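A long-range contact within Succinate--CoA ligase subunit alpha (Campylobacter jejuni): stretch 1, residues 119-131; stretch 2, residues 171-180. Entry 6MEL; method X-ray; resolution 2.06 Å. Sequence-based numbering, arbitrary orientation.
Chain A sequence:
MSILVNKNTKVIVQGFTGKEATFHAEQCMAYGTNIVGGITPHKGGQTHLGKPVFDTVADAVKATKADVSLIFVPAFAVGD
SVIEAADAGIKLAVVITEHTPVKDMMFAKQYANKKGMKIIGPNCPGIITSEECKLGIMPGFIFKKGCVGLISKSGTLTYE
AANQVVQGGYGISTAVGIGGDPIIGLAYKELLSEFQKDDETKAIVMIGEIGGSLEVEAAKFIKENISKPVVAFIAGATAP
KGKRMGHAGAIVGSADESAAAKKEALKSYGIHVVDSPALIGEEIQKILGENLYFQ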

ATOM      1  N   ILE A 119     -17.624  -7.145   2.278  1.00 34.46           N
ATOM      2  CA  ILE A 119     -16.491  -7.379   1.387  1.00 32.87           C
ATOM      3  C   ILE A 119     -15.359  -8.027   2.180  1.00 33.10           C
ATOM      4  O   ILE A 119     -15.114  -7.690   3.350  1.00 36.35           O
ATOM      5  CB  ILE A 119     -16.029  -6.037   0.784  1.00 33.62           C
ATOM      6  CG1 ILE A 119     -17.071  -5.392  -0.126  1.00 34.04           C
ATOM      7  CG2 ILE A 119     -14.691  -6.182   0.077  1.00 33.84           C
ATOM      8  CD1 ILE A 119     -16.900  -3.895  -0.267  1.00 34.38           C
ATOM      9  N   ILE A 120     -14.651  -8.939   1.522  1.00 33.52           N
ATOM     10  CA  ILE A 120     -13.362  -9.447   1.966  1.00 33.75           C
ATOM     11  C   ILE A 120     -12.354  -9.081   0.890  1.00 33.41           C
ATOM     12  O   ILE A 120     -12.473  -9.489  -0.240  1.00 34.40           O
ATOM     13  CB  ILE A 120     -13.404 -10.964   2.214  1.00 34.33           C
ATOM     14  CG1 ILE A 120     -14.333 -11.297   3.388  1.00 37.75           C
ATOM     15  CG2 ILE A 120     -12.023 -11.543   2.404  1.00 34.80           C
ATOM     16  CD1 ILE A 120     -14.643 -12.778   3.526  1.00 39.73           C
ATOM     17  N   GLY A 121     -11.393  -8.256   1.278  1.00 33.17           N
ATOM     18  CA  GLY A 121     -10.383  -7.741   0.366  1.00 33.65           C
ATOM     19  C   GLY A 121     -10.571  -6.239   0.185  1.00 32.54           C
ATOM     20  O   GLY A 121     -11.158  -5.567   1.051  1.00 32.99           O
ATOM     21  N   PRO A 122     -10.049  -5.625  -0.885  1.00 33.82           N
ATOM     22  CA  PRO A 122      -9.371  -6.297  -1.972  1.00 33.91           C
ATOM     23  C   PRO A 122      -7.916  -6.609  -1.639  1.00 35.62           C
ATOM     24  O   PRO A 122      -7.501  -6.416  -0.504  1.00 33.58           O
ATOM     25  CB  PRO A 122      -9.488  -5.267  -3.105  1.00 36.20           C
ATOM     26  CG  PRO A 122      -9.389  -3.942  -2.401  1.00 38.33           C
ATOM     27  CD  PRO A 122     -10.129  -4.160  -1.096  1.00 38.58           C
ATOM     28  N   ASN A 123      -7.172  -7.113  -2.631  1.00 35.49           N
ATOM     29  CA  ASN A 123      -5.731  -7.406  -2.493  1.00 34.82           C
ATOM     30  C   ASN A 123      -5.540  -8.435  -1.368  1.00 35.62           C
ATOM     31  O   ASN A 123      -4.825  -8.203  -0.363  1.00 34.67           O
ATOM     32  CB  ASN A 123      -4.899  -6.150  -2.191  1.00 38.06           C
ATOM     33  CG  ASN A 123      -3.412  -6.422  -2.258  1.00 39.16           C
ATOM     34  OD1 ASN A 123      -3.019  -7.487  -2.716  1.00 37.91           O
ATOM     35  ND2 ASN A 123      -2.592  -5.493  -1.783  1.00 38.88           N
ATOM     36  N   CYS A 124      -6.207  -9.580  -1.525  1.00 35.51           N
ATOM     37  CA  CYS A 124      -6.204 -10.604  -0.511  1.00 35.36           C
ATOM     38  C   CYS A 124      -6.264 -11.969  -1.181  1.00 37.71           C
ATOM     39  O   CYS A 124      -6.636 -12.105  -2.361  1.00 34.91           O
ATOM     40  CB  CYS A 124      -7.364 -10.436   0.470  1.00 34.73           C
ATOM     41  SG  CYS A 124      -8.978 -11.014  -0.131  1.00 36.98           S
ATOM     42  N   PRO A 125      -5.920 -13.034  -0.437  1.00 36.27           N
ATOM     43  CA  PRO A 125      -5.994 -14.380  -1.008  1.00 37.18           C
ATOM     44  C   PRO A 125      -7.370 -15.036  -0.855  1.00 36.15           C
ATOM     45  O   PRO A 125      -7.567 -16.101  -1.432  1.00 38.37           O
ATOM     46  CB  PRO A 125      -4.906 -15.111  -0.217  1.00 37.72           C
ATOM     47  CG  PRO A 125      -5.012 -14.458   1.151  1.00 39.03           C
ATOM     48  CD  PRO A 125      -5.183 -12.994   0.832  1.00 38.34           C
ATOM     49  N   GLY A 126      -8.291 -14.399  -0.120  1.00 35.49           N
ATOM     50  CA  GLY A 126      -9.646 -14.897   0.035  1.00 35.79           C
ATOM     51  C   GLY A 126      -9.928 -15.545   1.372  1.00 36.62           C
ATOM     52  O   GLY A 126      -9.370 -15.166   2.394  1.00 36.88           O
ATOM     53  N   ILE A 127     -10.849 -16.505   1.369  1.00 35.35           N
ATOM     54  CA  ILE A 127     -11.317 -17.122   2.613  1.00 37.27           C
ATOM     55  C   ILE A 127     -11.330 -18.636   2.414  1.00 39.86           C
ATOM     56  O   ILE A 127     -11.601 -19.116   1.314  1.00 39.28           O
ATOM     57  CB  ILE A 127     -12.690 -16.571   3.057  1.00 38.03           C
ATOM     58  CG1 ILE A 127     -13.207 -17.233   4.337  1.00 38.63           C
ATOM     59  CG2 ILE A 127     -13.722 -16.690   1.951  1.00 40.61           C
ATOM     60  CD1 ILE A 127     -14.419 -16.527   4.931  1.00 40.39           C
ATOM     61  N   ILE A 128     -10.995 -19.380   3.476  1.00 39.19           N
ATOM     62  CA  ILE A 128     -10.990 -20.830   3.392  1.00 40.04           C
ATOM     63  C   ILE A 128     -11.549 -21.380   4.689  1.00 39.16           C
ATOM     64  O   ILE A 128     -11.137 -20.958   5.778  1.00 39.17           O
ATOM     65  CB  ILE A 128      -9.589 -21.414   3.070  1.00 40.35           C
ATOM     66  CG1 ILE A 128      -9.625 -22.946   3.028  1.00 40.98           C
ATOM     67  CG2 ILE A 128      -8.511 -20.945   4.051  1.00 40.77           C
ATOM     68  CD1 ILE A 128      -8.482 -23.586   2.306  1.00 41.76           C
ATOM     69  N   THR A 129     -12.455 -22.349   4.543  1.00 41.21           N
ATOM     70  CA  THR A 129     -12.905 -23.186   5.648  1.00 41.85           C
ATOM     71  C   THR A 129     -12.314 -24.584   5.416  1.00 43.38           C
ATOM     72  O   THR A 129     -12.699 -25.270   4.473  1.00 43.15           O
ATOM     73  CB  THR A 129     -14.425 -23.181   5.802  1.00 42.94           C
ATOM     74  OG1 THR A 129     -14.791 -21.885   6.266  1.00 43.63           O
ATOM     75  CG2 THR A 129     -14.936 -24.234   6.784  1.00 44.77           C
ATOM     76  N   SER A 130     -11.355 -24.951   6.271  1.00 40.26           N
ATOM     77  CA  SER A 130     -10.474 -26.107   6.131  1.00 42.55           C
ATOM     78  C   SER A 130     -11.287 -27.360   5.766  1.00 43.49           C
ATOM     79  O   SER A 130     -12.283 -27.643   6.387  1.00 41.27           O
ATOM     80  CB  SER A 130      -9.695 -26.330   7.389  1.00 43.81           C
ATOM     81  OG  SER A 130      -8.972 -25.183   7.747  1.00 43.23           O
ATOM     82  N   GLU A 131     -10.882 -28.009   4.674  1.00 47.04           N
ATOM     83  CA  GLU A 131     -11.436 -29.278   4.205  1.00 53.81           C
ATOM     84  C   GLU A 131     -12.920 -29.130   3.878  1.00 53.34           C
ATOM     85  O   GLU A 131     -13.597 -30.117   3.805  1.00 51.98           O
ATOM     86  CB  GLU A 131     -11.225 -30.388   5.244  1.00 52.15           C
ATOM     87  CG  GLU A 131      -9.756 -30.712   5.520  1.00 55.65           C
ATOM     88  CD  GLU A 131      -9.565 -31.640   6.727  1.00 60.12           C
ATOM     89  OE1 GLU A 131     -10.517 -32.362   7.054  1.00 64.33           O
ATOM     90  OE2 GLU A 131      -8.524 -31.566   7.407  1.00 55.27           O
ATOM     91  N   GLY A 171      -5.133 -27.073  14.173  1.00 47.26           N
ATOM     92  CA  GLY A 171      -5.594 -26.793  12.814  1.00 45.31           C
ATOM     93  C   GLY A 171      -6.453 -25.545  12.784  1.00 42.21           C
ATOM     94  O   GLY A 171      -6.687 -24.920  13.819  1.00 41.31           O
ATOM     95  N   ILE A 172      -6.950 -25.237  11.588  1.00 41.80           N
ATOM     96  CA  ILE A 172      -7.603 -24.010  11.285  1.00 41.10           C
ATOM     97  C   ILE A 172      -9.088 -24.279  11.108  1.00 39.94           C
ATOM     98  O   ILE A 172      -9.473 -25.212  10.411  1.00 41.23           O
ATOM     99  CB  ILE A 172      -7.025 -23.365  10.016  1.00 40.35           C
ATOM    100  CG1 ILE A 172      -5.515 -23.115  10.128  1.00 40.33           C
ATOM    101  CG2 ILE A 172      -7.810 -22.109   9.690  1.00 40.13           C
ATOM    102  CD1 ILE A 172      -5.077 -22.343  11.361  1.00 42.05           C
ATOM    103  N   SER A 173      -9.911 -23.403  11.686  1.00 40.62           N
ATOM    104  CA  SER A 173     -11.346 -23.499  11.468  1.00 42.36           C
ATOM    105  C   SER A 173     -11.666 -22.822  10.131  1.00 42.67           C
ATOM    106  O   SER A 173     -11.925 -23.489   9.124  1.00 40.91           O
ATOM    107  CB  SER A 173     -12.132 -22.937  12.637  1.00 42.67           C
ATOM    108  OG  SER A 173     -11.661 -21.653  13.033  1.00 41.98           O
ATOM    109  N   THR A 174     -11.573 -21.495  10.126  1.00 39.38           N
ATOM    110  CA  THR A 174     -11.653 -20.692   8.931  1.00 38.33           C
ATOM    111  C   THR A 174     -10.500 -19.688   8.978  1.00 40.02           C
ATOM    112  O   THR A 174     -10.187 -19.122  10.072  1.00 37.92           O
ATOM    113  CB  THR A 174     -13.006 -19.965   8.856  1.00 38.41           C
ATOM    114  OG1 THR A 174     -14.095 -20.886   8.743  1.00 40.56           O
ATOM    115  CG2 THR A 174     -13.121 -19.060   7.647  1.00 39.01           C
ATOM    116  N   ALA A 175      -9.880 -19.447   7.821  1.00 39.10           N
ATOM    117  CA  ALA A 175      -8.880 -18.383   7.684  1.00 37.88           C
ATOM    118  C   ALA A 175      -9.411 -17.342   6.692  1.00 36.55           C
ATOM    119  O   ALA A 175      -9.883 -17.717   5.605  1.00 38.24           O
ATOM    120  CB  ALA A 175      -7.569 -18.931   7.206  1.00 38.61           C
ATOM    121  N   VAL A 176      -9.283 -16.062   7.057  1.00 34.42           N
ATOM    122  CA  VAL A 176      -9.734 -14.973   6.228  1.00 36.04           C
ATOM    123  C   VAL A 176      -8.554 -14.044   5.931  1.00 36.91           C
ATOM    124  O   VAL A 176      -7.928 -13.484   6.837  1.00 37.38           O
ATOM    125  CB  VAL A 176     -10.862 -14.204   6.908  1.00 35.95           C
ATOM    126  CG1 VAL A 176     -11.481 -13.220   5.938  1.00 38.84           C
ATOM    127  CG2 VAL A 176     -11.889 -15.142   7.488  1.00 37.33           C
ATOM    128  N   GLY A 177      -8.251 -13.860   4.658  1.00 36.19           N
ATOM    129  CA  GLY A 177      -7.319 -12.806   4.266  1.00 36.39           C
ATOM    130  C   GLY A 177      -8.105 -11.513   4.056  1.00 36.97           C
ATOM    131  O   GLY A 177      -8.908 -11.482   3.165  1.00 35.41           O
ATOM    132  N   ILE A 178      -7.878 -10.476   4.887  1.00 34.86           N
ATOM    133  CA  ILE A 178      -8.677  -9.269   4.846  1.00 35.89           C
ATOM    134  C   ILE A 178      -8.136  -8.199   3.882  1.00 34.65           C
ATOM    135  O   ILE A 178      -8.848  -7.228   3.650  1.00 35.40           O
ATOM    136  CB  ILE A 178      -8.886  -8.689   6.245  1.00 36.83           C
ATOM    137  CG1 ILE A 178      -7.573  -8.270   6.909  1.00 38.07           C
ATOM    138  CG2 ILE A 178      -9.721  -9.652   7.091  1.00 37.62           C
ATOM    139  CD1 ILE A 178      -7.772  -7.570   8.212  1.00 37.09           C
ATOM    140  N   GLY A 179      -6.906  -8.357   3.373  1.00 33.07           N
ATOM    141  CA  GLY A 179      -6.355  -7.533   2.336  1.00 34.43           C
ATOM    142  C   GLY A 179      -5.302  -6.553   2.817  1.00 34.77           C
ATOM    143  O   GLY A 179      -5.263  -6.152   4.003  1.00 33.38           O
ATOM    144  N   GLY A 180      -4.449  -6.172   1.857  1.00 34.72           N
ATOM    145  CA  GLY A 180      -3.279  -5.328   2.093  1.00 35.80           C
ATOM    146  C   GLY A 180      -3.446  -3.883   1.613  1.00 34.64           C
ATOM    147  O   GLY A 180      -2.471  -3.144   1.534  1.00 36.74           O
TER
HETATM  148  O   HOH W   1     -11.519  -7.209   4.067  1.00 32.24           O
HETATM  149  O   HOH W   2     -12.815 -26.025   9.208  1.00 50.33           O

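Strands 126-129 and 174-177 run antiparallel, their axes 4.7 Å apart at closest approach and 177° between their directions. Ile128 and Ala175 form the hydrogen-bonded pair, with Ile128 N donating to Ala175 O (2.9 Å) and Ala175 N to Ile128 O (2.8 Å). The ladder continues through Gly177 N to Gly126 O (2.8 Å) and, less tightly, through Ser130 N to Ser173 O (3.3 Å). Together the two stretches bury 653 Å² of surface.

Side chains alternate between the two faces of this ladder. Ile127, Thr129, Thr174 and Val176 share one face. Ile127 is extended, with chi1 and chi2 both t, which carries its CD1 to 3.9 Å from Val176 CG2; its CG1 also lies 3.8 Å from Thr174 CG2. Val176, with chi1 t, places its other methyl, CG1, 3.9 Å from CG2 of Ile120, so its two branches meet different isoleucines. Beta-branched residues suit such extended backbone, and here their methyls fill the space between neighbors. Thr129 and Thr174 both adopt the m rotamer, and their hydroxyls meet in a hydrogen bond of 2.8 Å between Thr129 OG1 and Thr174 OG1. Both hydroxyls have further hydrogen bonds elsewhere in the structure, so these buried polar groups are well satisfied.

On the other face, Ile128 CG2 packs 3.9 Å from Ala175 CB. Ile128 is also t at both chi angles, but its end leads away from the second stretch, leaving the small alanine to meet the branch methyl.

Beyond the strand, Ser130 points toward the second stretch. Its m rotamer (chi1 -56°) brings OG to 2.7 Å from Ile172 O, to which it donates a hydrogen bond. A water joins the same region, donating to Ser173 O at 2.7 Å and to Ser130 O at 3.3 Å.

At the opposite end of the ladder, glycines permit close backbone packing. A CB on Gly177 would lie 2.6 Å from Pro125 CD, and one on Gly179 would lie 2.2 Å from Pro122 O; the backbone angles of Gly179 independently call for glycine. Without a side chain, Gly179 CA makes CA-H...O contacts to Pro122 O (3.3 Å) and Asn123 O (3.2 Å), while Gly180 N donates to Asn123 O at 3.0 Å. Cys124, in the p rotamer, points toward this region, its CB 3.3 Å from Gly177 O and 3.6 Å from Gly179 CA. A second water bridges the loops, accepting from Gly121 N (3.0 Å) and donating to Ile178 O (2.7 Å).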